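Local coordinates for conserved hypothetical protein (Xanthomonas campestris, PDB 1TTZ) that is of unknown function but belongs to the glutaredoxin-like family of the thioredoxin fold and may act in thiol-disulphide exchange, at residues A[7-12]-A[33-38]; A[3-8]-A[49-54]. All coordinates share one frame; numbering follows the deposited sequence.

Contact 1: A[7-12]-A[33-38]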
loop_
_atom_site.group_PDB
_atom_site.type_symbol
_atom_site.label_atom_id
_atom_site.label_comp_id
_atom_site.label_asym_id
_atom_site.label_seq_id
_atom_site.Cartn_x
_atom_site.Cartn_y
_atom_site.Cartn_z
ATOM N N GLN A 7 2.755 5.584 1.530
ATOM C CA GLN A 7 2.083 6.605 0.747
ATOM C C GLN A 7 2.716 7.966 0.981
ATOM O O GLN A 7 3.636 8.103 1.785
ATOM C CB GLN A 7 0.587 6.654 1.086
ATOM C CG GLN A 7 0.236 6.991 2.530
ATOM C CD GLN A 7 -1.271 7.058 2.764
ATOM O OE1 GLN A 7 -1.987 7.783 2.074
ATOM N NE2 GLN A 7 -1.754 6.301 3.744
ATOM N N ARG A 8 2.245 8.965 0.249
ATOM C CA ARG A 8 2.757 10.316 0.408
ATOM C C ARG A 8 1.550 11.204 0.653
ATOM O O ARG A 8 0.428 10.842 0.290
ATOM C CB ARG A 8 3.506 10.780 -0.852
ATOM C CG ARG A 8 2.608 10.958 -2.065
ATOM C CD ARG A 8 3.231 11.822 -3.158
ATOM N NE ARG A 8 4.346 11.183 -3.852
ATOM C CZ ARG A 8 5.616 11.259 -3.469
ATOM N NH1 ARG A 8 5.944 11.954 -2.385
ATOM N NH2 ARG A 8 6.560 10.647 -4.178
ATOM N N ASP A 9 1.772 12.357 1.273
ATOM C CA ASP A 9 0.680 13.286 1.549
ATOM C C ASP A 9 0.170 13.942 0.272
ATOM O O ASP A 9 0.917 14.115 -0.691
ATOM C CB ASP A 9 1.130 14.371 2.531
ATOM C CG ASP A 9 1.242 13.858 3.951
ATOM O OD1 ASP A 9 0.220 13.380 4.487
ATOM O OD2 ASP A 9 2.349 13.932 4.533
ATOM N N ASP A 10 -1.107 14.308 0.278
ATOM C CA ASP A 10 -1.742 14.948 -0.865
ATOM C C ASP A 10 -1.567 14.126 -2.144
ATOM O O ASP A 10 -0.835 14.521 -3.055
ATOM C CB ASP A 10 -1.174 16.364 -1.055
ATOM C CG ASP A 10 -1.965 17.179 -2.066
ATOM O OD1 ASP A 10 -3.207 17.246 -1.924
ATOM O OD2 ASP A 10 -1.351 17.753 -2.994
ATOM N N CYS A 11 -2.238 12.977 -2.198
ATOM C CA CYS A 11 -2.182 12.104 -3.365
ATOM C C CYS A 11 -3.485 11.328 -3.504
ATOM O O CYS A 11 -3.839 10.526 -2.640
ATOM C CB CYS A 11 -1.014 11.122 -3.257
ATOM S SG CYS A 11 -0.910 9.963 -4.645
ATOM N N HIS A 12 -4.194 11.577 -4.598
ATOM C CA HIS A 12 -5.458 10.907 -4.869
ATOM C C HIS A 12 -5.286 9.389 -4.997
ATOM O O HIS A 12 -6.157 8.626 -4.582
ATOM C CB HIS A 12 -6.073 11.468 -6.152
ATOM C CG HIS A 12 -7.320 10.760 -6.583
ATOM N ND1 HIS A 12 -8.491 10.804 -5.858
ATOM C CD2 HIS A 12 -7.571 9.978 -7.659
ATOM C CE1 HIS A 12 -9.411 10.077 -6.470
ATOM N NE2 HIS A 12 -8.878 9.565 -7.564
ATOM N N PHE A 33 4.370 7.442 5.807
ATOM C CA PHE A 33 4.505 8.509 4.822
ATOM C C PHE A 33 5.964 8.739 4.475
ATOM O O PHE A 33 6.780 9.017 5.346
ATOM C CB PHE A 33 3.864 9.775 5.368
ATOM C CG PHE A 33 2.381 9.674 5.482
ATOM C CD1 PHE A 33 1.574 9.948 4.383
ATOM C CD2 PHE A 33 1.787 9.242 6.670
ATOM C CE1 PHE A 33 0.185 9.795 4.457
ATOM C CE2 PHE A 33 0.396 9.084 6.756
ATOM C CZ PHE A 33 -0.403 9.360 5.643
ATOM N N ILE A 34 6.275 8.634 3.188
ATOM C CA ILE A 34 7.639 8.769 2.685
ATOM C C ILE A 34 8.143 10.198 2.536
ATOM O O ILE A 34 9.343 10.425 2.414
ATOM C CB ILE A 34 7.762 8.085 1.305
ATOM C CG1 ILE A 34 6.921 8.851 0.280
ATOM C CG2 ILE A 34 7.254 6.652 1.383
ATOM C CD1 ILE A 34 7.119 8.406 -1.159
ATOM N N ASP A 35 7.219 11.148 2.531
ATOM C CA ASP A 35 7.542 12.557 2.354
ATOM C C ASP A 35 8.853 13.065 2.945
ATOM O O ASP A 35 9.692 13.600 2.224
ATOM C CB ASP A 35 6.374 13.399 2.861
ATOM C CG ASP A 35 5.109 13.156 2.067
ATOM O OD1 ASP A 35 5.007 13.669 0.933
ATOM O OD2 ASP A 35 4.221 12.436 2.567
ATOM N N ASP A 36 9.050 12.887 4.243
ATOM C CA ASP A 36 10.270 13.388 4.865
ATOM C C ASP A 36 11.332 12.338 5.163
ATOM O O ASP A 36 12.029 12.419 6.172
ATOM C CB ASP A 36 9.907 14.145 6.139
ATOM C CG ASP A 36 8.965 15.300 5.868
ATOM O OD1 ASP A 36 9.366 16.227 5.129
ATOM O OD2 ASP A 36 7.822 15.276 6.381
ATOM N N ASP A 37 11.453 11.356 4.275
ATOM C CA ASP A 37 12.435 10.295 4.434
ATOM C C ASP A 37 13.075 10.056 3.075
ATOM O O ASP A 37 12.489 9.421 2.202
ATOM C CB ASP A 37 11.757 9.019 4.926
ATOM C CG ASP A 37 12.750 7.951 5.325
ATOM O OD1 ASP A 37 13.650 7.641 4.519
ATOM O OD2 ASP A 37 12.625 7.413 6.445
ATOM N N ALA A 38 14.280 10.582 2.899
ATOM C CA ALA A 38 15.005 10.446 1.643
ATOM C C ALA A 38 15.072 9.001 1.166
ATOM O O ALA A 38 14.836 8.725 -0.008
ATOM C CB ALA A 38 16.411 11.013 1.787
#

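Contact 2: A[3-8]-A[49-54]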
loop_
_atom_site.group_PDB
_atom_site.type_symbol
_atom_site.label_atom_id
_atom_site.label_comp_id
_atom_site.label_asym_id
_atom_site.label_seq_id
_atom_site.Cartn_x
_atom_site.Cartn_y
_atom_site.Cartn_z
ATOM N N LEU A 3 -0.739 -4.796 7.655
ATOM C CA LEU A 3 -0.060 -4.412 6.424
ATOM C C LEU A 3 0.601 -3.056 6.624
ATOM O O LEU A 3 0.299 -2.350 7.582
ATOM C CB LEU A 3 -1.070 -4.312 5.279
ATOM C CG LEU A 3 -1.861 -5.584 4.969
ATOM C CD1 LEU A 3 -2.936 -5.274 3.941
ATOM C CD2 LEU A 3 -0.916 -6.662 4.454
ATOM N N THR A 4 1.517 -2.705 5.728
ATOM C CA THR A 4 2.175 -1.411 5.787
ATOM C C THR A 4 1.832 -0.731 4.473
ATOM O O THR A 4 2.122 -1.263 3.401
ATOM C CB THR A 4 3.716 -1.533 5.879
ATOM O OG1 THR A 4 4.073 -2.351 6.996
ATOM C CG2 THR A 4 4.346 -0.160 6.044
ATOM N N LEU A 5 1.193 0.427 4.548
ATOM C CA LEU A 5 0.853 1.158 3.341
ATOM C C LEU A 5 1.785 2.348 3.184
ATOM O O LEU A 5 1.689 3.326 3.927
ATOM C CB LEU A 5 -0.597 1.662 3.379
ATOM C CG LEU A 5 -0.958 2.559 2.179
ATOM C CD1 LEU A 5 -1.043 1.706 0.914
ATOM C CD2 LEU A 5 -2.285 3.279 2.416
ATOM N N TYR A 6 2.706 2.257 2.235
ATOM C CA TYR A 6 3.601 3.365 1.993
ATOM C C TYR A 6 2.855 4.339 1.088
ATOM O O TYR A 6 2.351 3.961 0.027
ATOM C CB TYR A 6 4.898 2.890 1.323
ATOM C CG TYR A 6 5.761 2.058 2.237
ATOM C CD1 TYR A 6 5.731 0.666 2.183
ATOM C CD2 TYR A 6 6.583 2.664 3.185
ATOM C CE1 TYR A 6 6.508 -0.109 3.059
ATOM C CE2 TYR A 6 7.362 1.900 4.061
ATOM C CZ TYR A 6 7.319 0.518 3.990
ATOM O OH TYR A 6 8.097 -0.235 4.837
ATOM N N GLN A 7 2.755 5.584 1.530
ATOM C CA GLN A 7 2.083 6.605 0.747
ATOM C C GLN A 7 2.716 7.966 0.981
ATOM O O GLN A 7 3.636 8.103 1.785
ATOM C CB GLN A 7 0.587 6.654 1.086
ATOM C CG GLN A 7 0.236 6.991 2.530
ATOM C CD GLN A 7 -1.271 7.058 2.764
ATOM O OE1 GLN A 7 -1.987 7.783 2.074
ATOM N NE2 GLN A 7 -1.754 6.301 3.744
ATOM N N ARG A 8 2.245 8.965 0.249
ATOM C CA ARG A 8 2.757 10.316 0.408
ATOM C C ARG A 8 1.550 11.204 0.653
ATOM O O ARG A 8 0.428 10.842 0.290
ATOM C CB ARG A 8 3.506 10.780 -0.852
ATOM C CG ARG A 8 2.608 10.958 -2.065
ATOM C CD ARG A 8 3.231 11.822 -3.158
ATOM N NE ARG A 8 4.346 11.183 -3.852
ATOM C CZ ARG A 8 5.616 11.259 -3.469
ATOM N NH1 ARG A 8 5.944 11.954 -2.385
ATOM N NH2 ARG A 8 6.560 10.647 -4.178
ATOM N N PRO A 49 0.858 4.643 -4.175
ATOM C CA PRO A 49 0.811 3.800 -2.977
ATOM C C PRO A 49 1.315 2.373 -3.193
ATOM O O PRO A 49 1.061 1.757 -4.232
ATOM C CB PRO A 49 -0.664 3.831 -2.603
ATOM C CG PRO A 49 -1.320 3.860 -3.957
ATOM C CD PRO A 49 -0.503 4.911 -4.671
ATOM N N VAL A 50 2.020 1.854 -2.192
ATOM C CA VAL A 50 2.561 0.500 -2.233
ATOM C C VAL A 50 2.220 -0.219 -0.931
ATOM O O VAL A 50 2.410 0.328 0.152
ATOM C CB VAL A 50 4.098 0.510 -2.390
ATOM C CG1 VAL A 50 4.646 -0.904 -2.256
ATOM C CG2 VAL A 50 4.484 1.095 -3.738
ATOM N N LEU A 51 1.703 -1.436 -1.043
ATOM C CA LEU A 51 1.350 -2.232 0.129
ATOM C C LEU A 51 2.422 -3.287 0.385
ATOM O O LEU A 51 2.898 -3.932 -0.548
ATOM C CB LEU A 51 0.007 -2.931 -0.082
ATOM C CG LEU A 51 -1.242 -2.208 0.419
ATOM C CD1 LEU A 51 -2.475 -2.897 -0.141
ATOM C CD2 LEU A 51 -1.268 -2.205 1.954
ATOM N N ARG A 52 2.800 -3.466 1.645
ATOM C CA ARG A 52 3.814 -4.457 1.984
ATOM C C ARG A 52 3.292 -5.302 3.146
ATOM O O ARG A 52 2.771 -4.760 4.119
ATOM C CB ARG A 52 5.113 -3.743 2.381
ATOM C CG ARG A 52 6.298 -4.653 2.683
ATOM C CD ARG A 52 7.442 -3.849 3.286
ATOM N NE ARG A 52 8.575 -4.682 3.685
ATOM C CZ ARG A 52 9.559 -5.053 2.871
ATOM N NH1 ARG A 52 10.546 -5.811 3.326
ATOM N NH2 ARG A 52 9.564 -4.657 1.605
ATOM N N ASP A 53 3.406 -6.625 3.046
ATOM C CA ASP A 53 2.932 -7.466 4.136
ATOM C C ASP A 53 4.080 -7.926 5.027
ATOM O O ASP A 53 5.247 -7.679 4.729
ATOM C CB ASP A 53 2.126 -8.667 3.602
ATOM C CG ASP A 53 2.974 -9.687 2.862
ATOM O OD1 ASP A 53 4.217 -9.602 2.904
ATOM O OD2 ASP A 53 2.375 -10.591 2.240
ATOM N N PRO A 54 3.764 -8.590 6.147
ATOM C CA PRO A 54 4.802 -9.068 7.069
ATOM C C PRO A 54 5.916 -9.867 6.392
ATOM O O PRO A 54 7.088 -9.728 6.745
ATOM C CB PRO A 54 4.006 -9.901 8.073
ATOM C CG PRO A 54 2.696 -9.163 8.139
ATOM C CD PRO A 54 2.417 -8.886 6.674
HETATM O O HOH W 1 4.156 -5.138 6.613
#

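Contact 1: A[7-12]-A[33-38]
Phe33 and Gln7 bury the most surface in this contact, their side chains lying alongside each other and pointing the same way from a parallel bridge. The Gln7 chain runs extended beyond CG, and CG, between the backbone N and the carbonyl carbon (chi1 61°), approaches Phe33 CE1 obliquely at 3.4 Å. Its amide follows the ring, the two planes 26° apart, with CD of Gln7 3.5 Å from Phe33 CE1 and NE2 near CZ; NE2 also makes a weak hydrogen bond to Ser31. The backbone closes the pair: Ile34 N donates to Gln7 O at 3.0 Å, and Phe33 CA adds a CA-H...O contact to the same oxygen.

Beyond the bridge, Asp9 N gives a 2.8 Å hydrogen bond to Asp35 OD2, which accepts through its syn lone pair. Asp9 OD2 also lies 3.1 Å from that Asp35 OD2, two acceptors whose like charges probably repel. Arg8 may offset this in part, although its NH1 reaches Asp35 OD1 only as a long pair of 3.9 Å; its guanidinium is held more firmly by Glu41 and Gly45 O, while Ile34 CD1 lies over one of its faces.

The contact joins the ends of parallel strands 3-7 and 29-33, where one segment leads through Cys11, the N-cap residue, into helix 12-23 and the other through Asp37 into helix 38-44.

Contact 2: A[3-8]-A[49-54]
The Arg52 side chain passes obliquely across the edge of the Tyr6 ring, two residues along strand 50-52 from the direct partner of Tyr6, Val50. Arg52 CB lies in the ring plane, 4.0 Å from Tyr6 CE1, and also near Thr4 O. CG is anti to the backbone N (chi1 -176°), and the chain stays extended to NE; CD comes to 3.9 Å from Tyr6 CE1 and lies near OH. The guanidinium is turned 77° from the ring, and its NH2 forms a salt bridge with Glu58. Thr4 CG2 sits over one face of the Tyr6 ring, toward its rim, and the ring also stacks with Tyr44.

Four backbone hydrogen bonds join the strands, reciprocal between Thr4 and Arg52 and between Tyr6 and Val50. A water links Thr4 OG1 to Arg52 O, donating to the latter at 2.9 Å. On the face of the sheet that carries Leu5 and Leu51, Leu51 CG meets Leu5 CD1 at 4.0 Å, and its CD2 also meets Leu3 CB at 3.9 Å.

Pro49 follows a cis peptide bond and touches Leu5 CD1 through CB. An antiparallel strand entered through a cis-proline, beside the helix that begins at the CxxC sequence, is a hallmark of the thioredoxin fold.

Both contacts start from the same part of the chain, strand 3-7 and the loop after it, and share Gln7 and Arg8; the centres of contact 1 and contact 2 are about 12 Å apart. Contact 2 lies in the middle of the molecule, about 3 Å from its centre, whereas contact 1 is at the periphery, about 12 Å out. Strand 3-7 is an inner strand of the sheet: contact 1 joins its end to parallel strand 29-33, contact 2 its length to antiparallel strand 50-52. Along the chain, 33-38 runs into helix 38-44, which leads on toward 49-54. Cys11, in segment 7-12 but not touching 33-38, and Pro49 of contact 2 lie in the region that, as in thioredoxin relatives, probably forms the redox site.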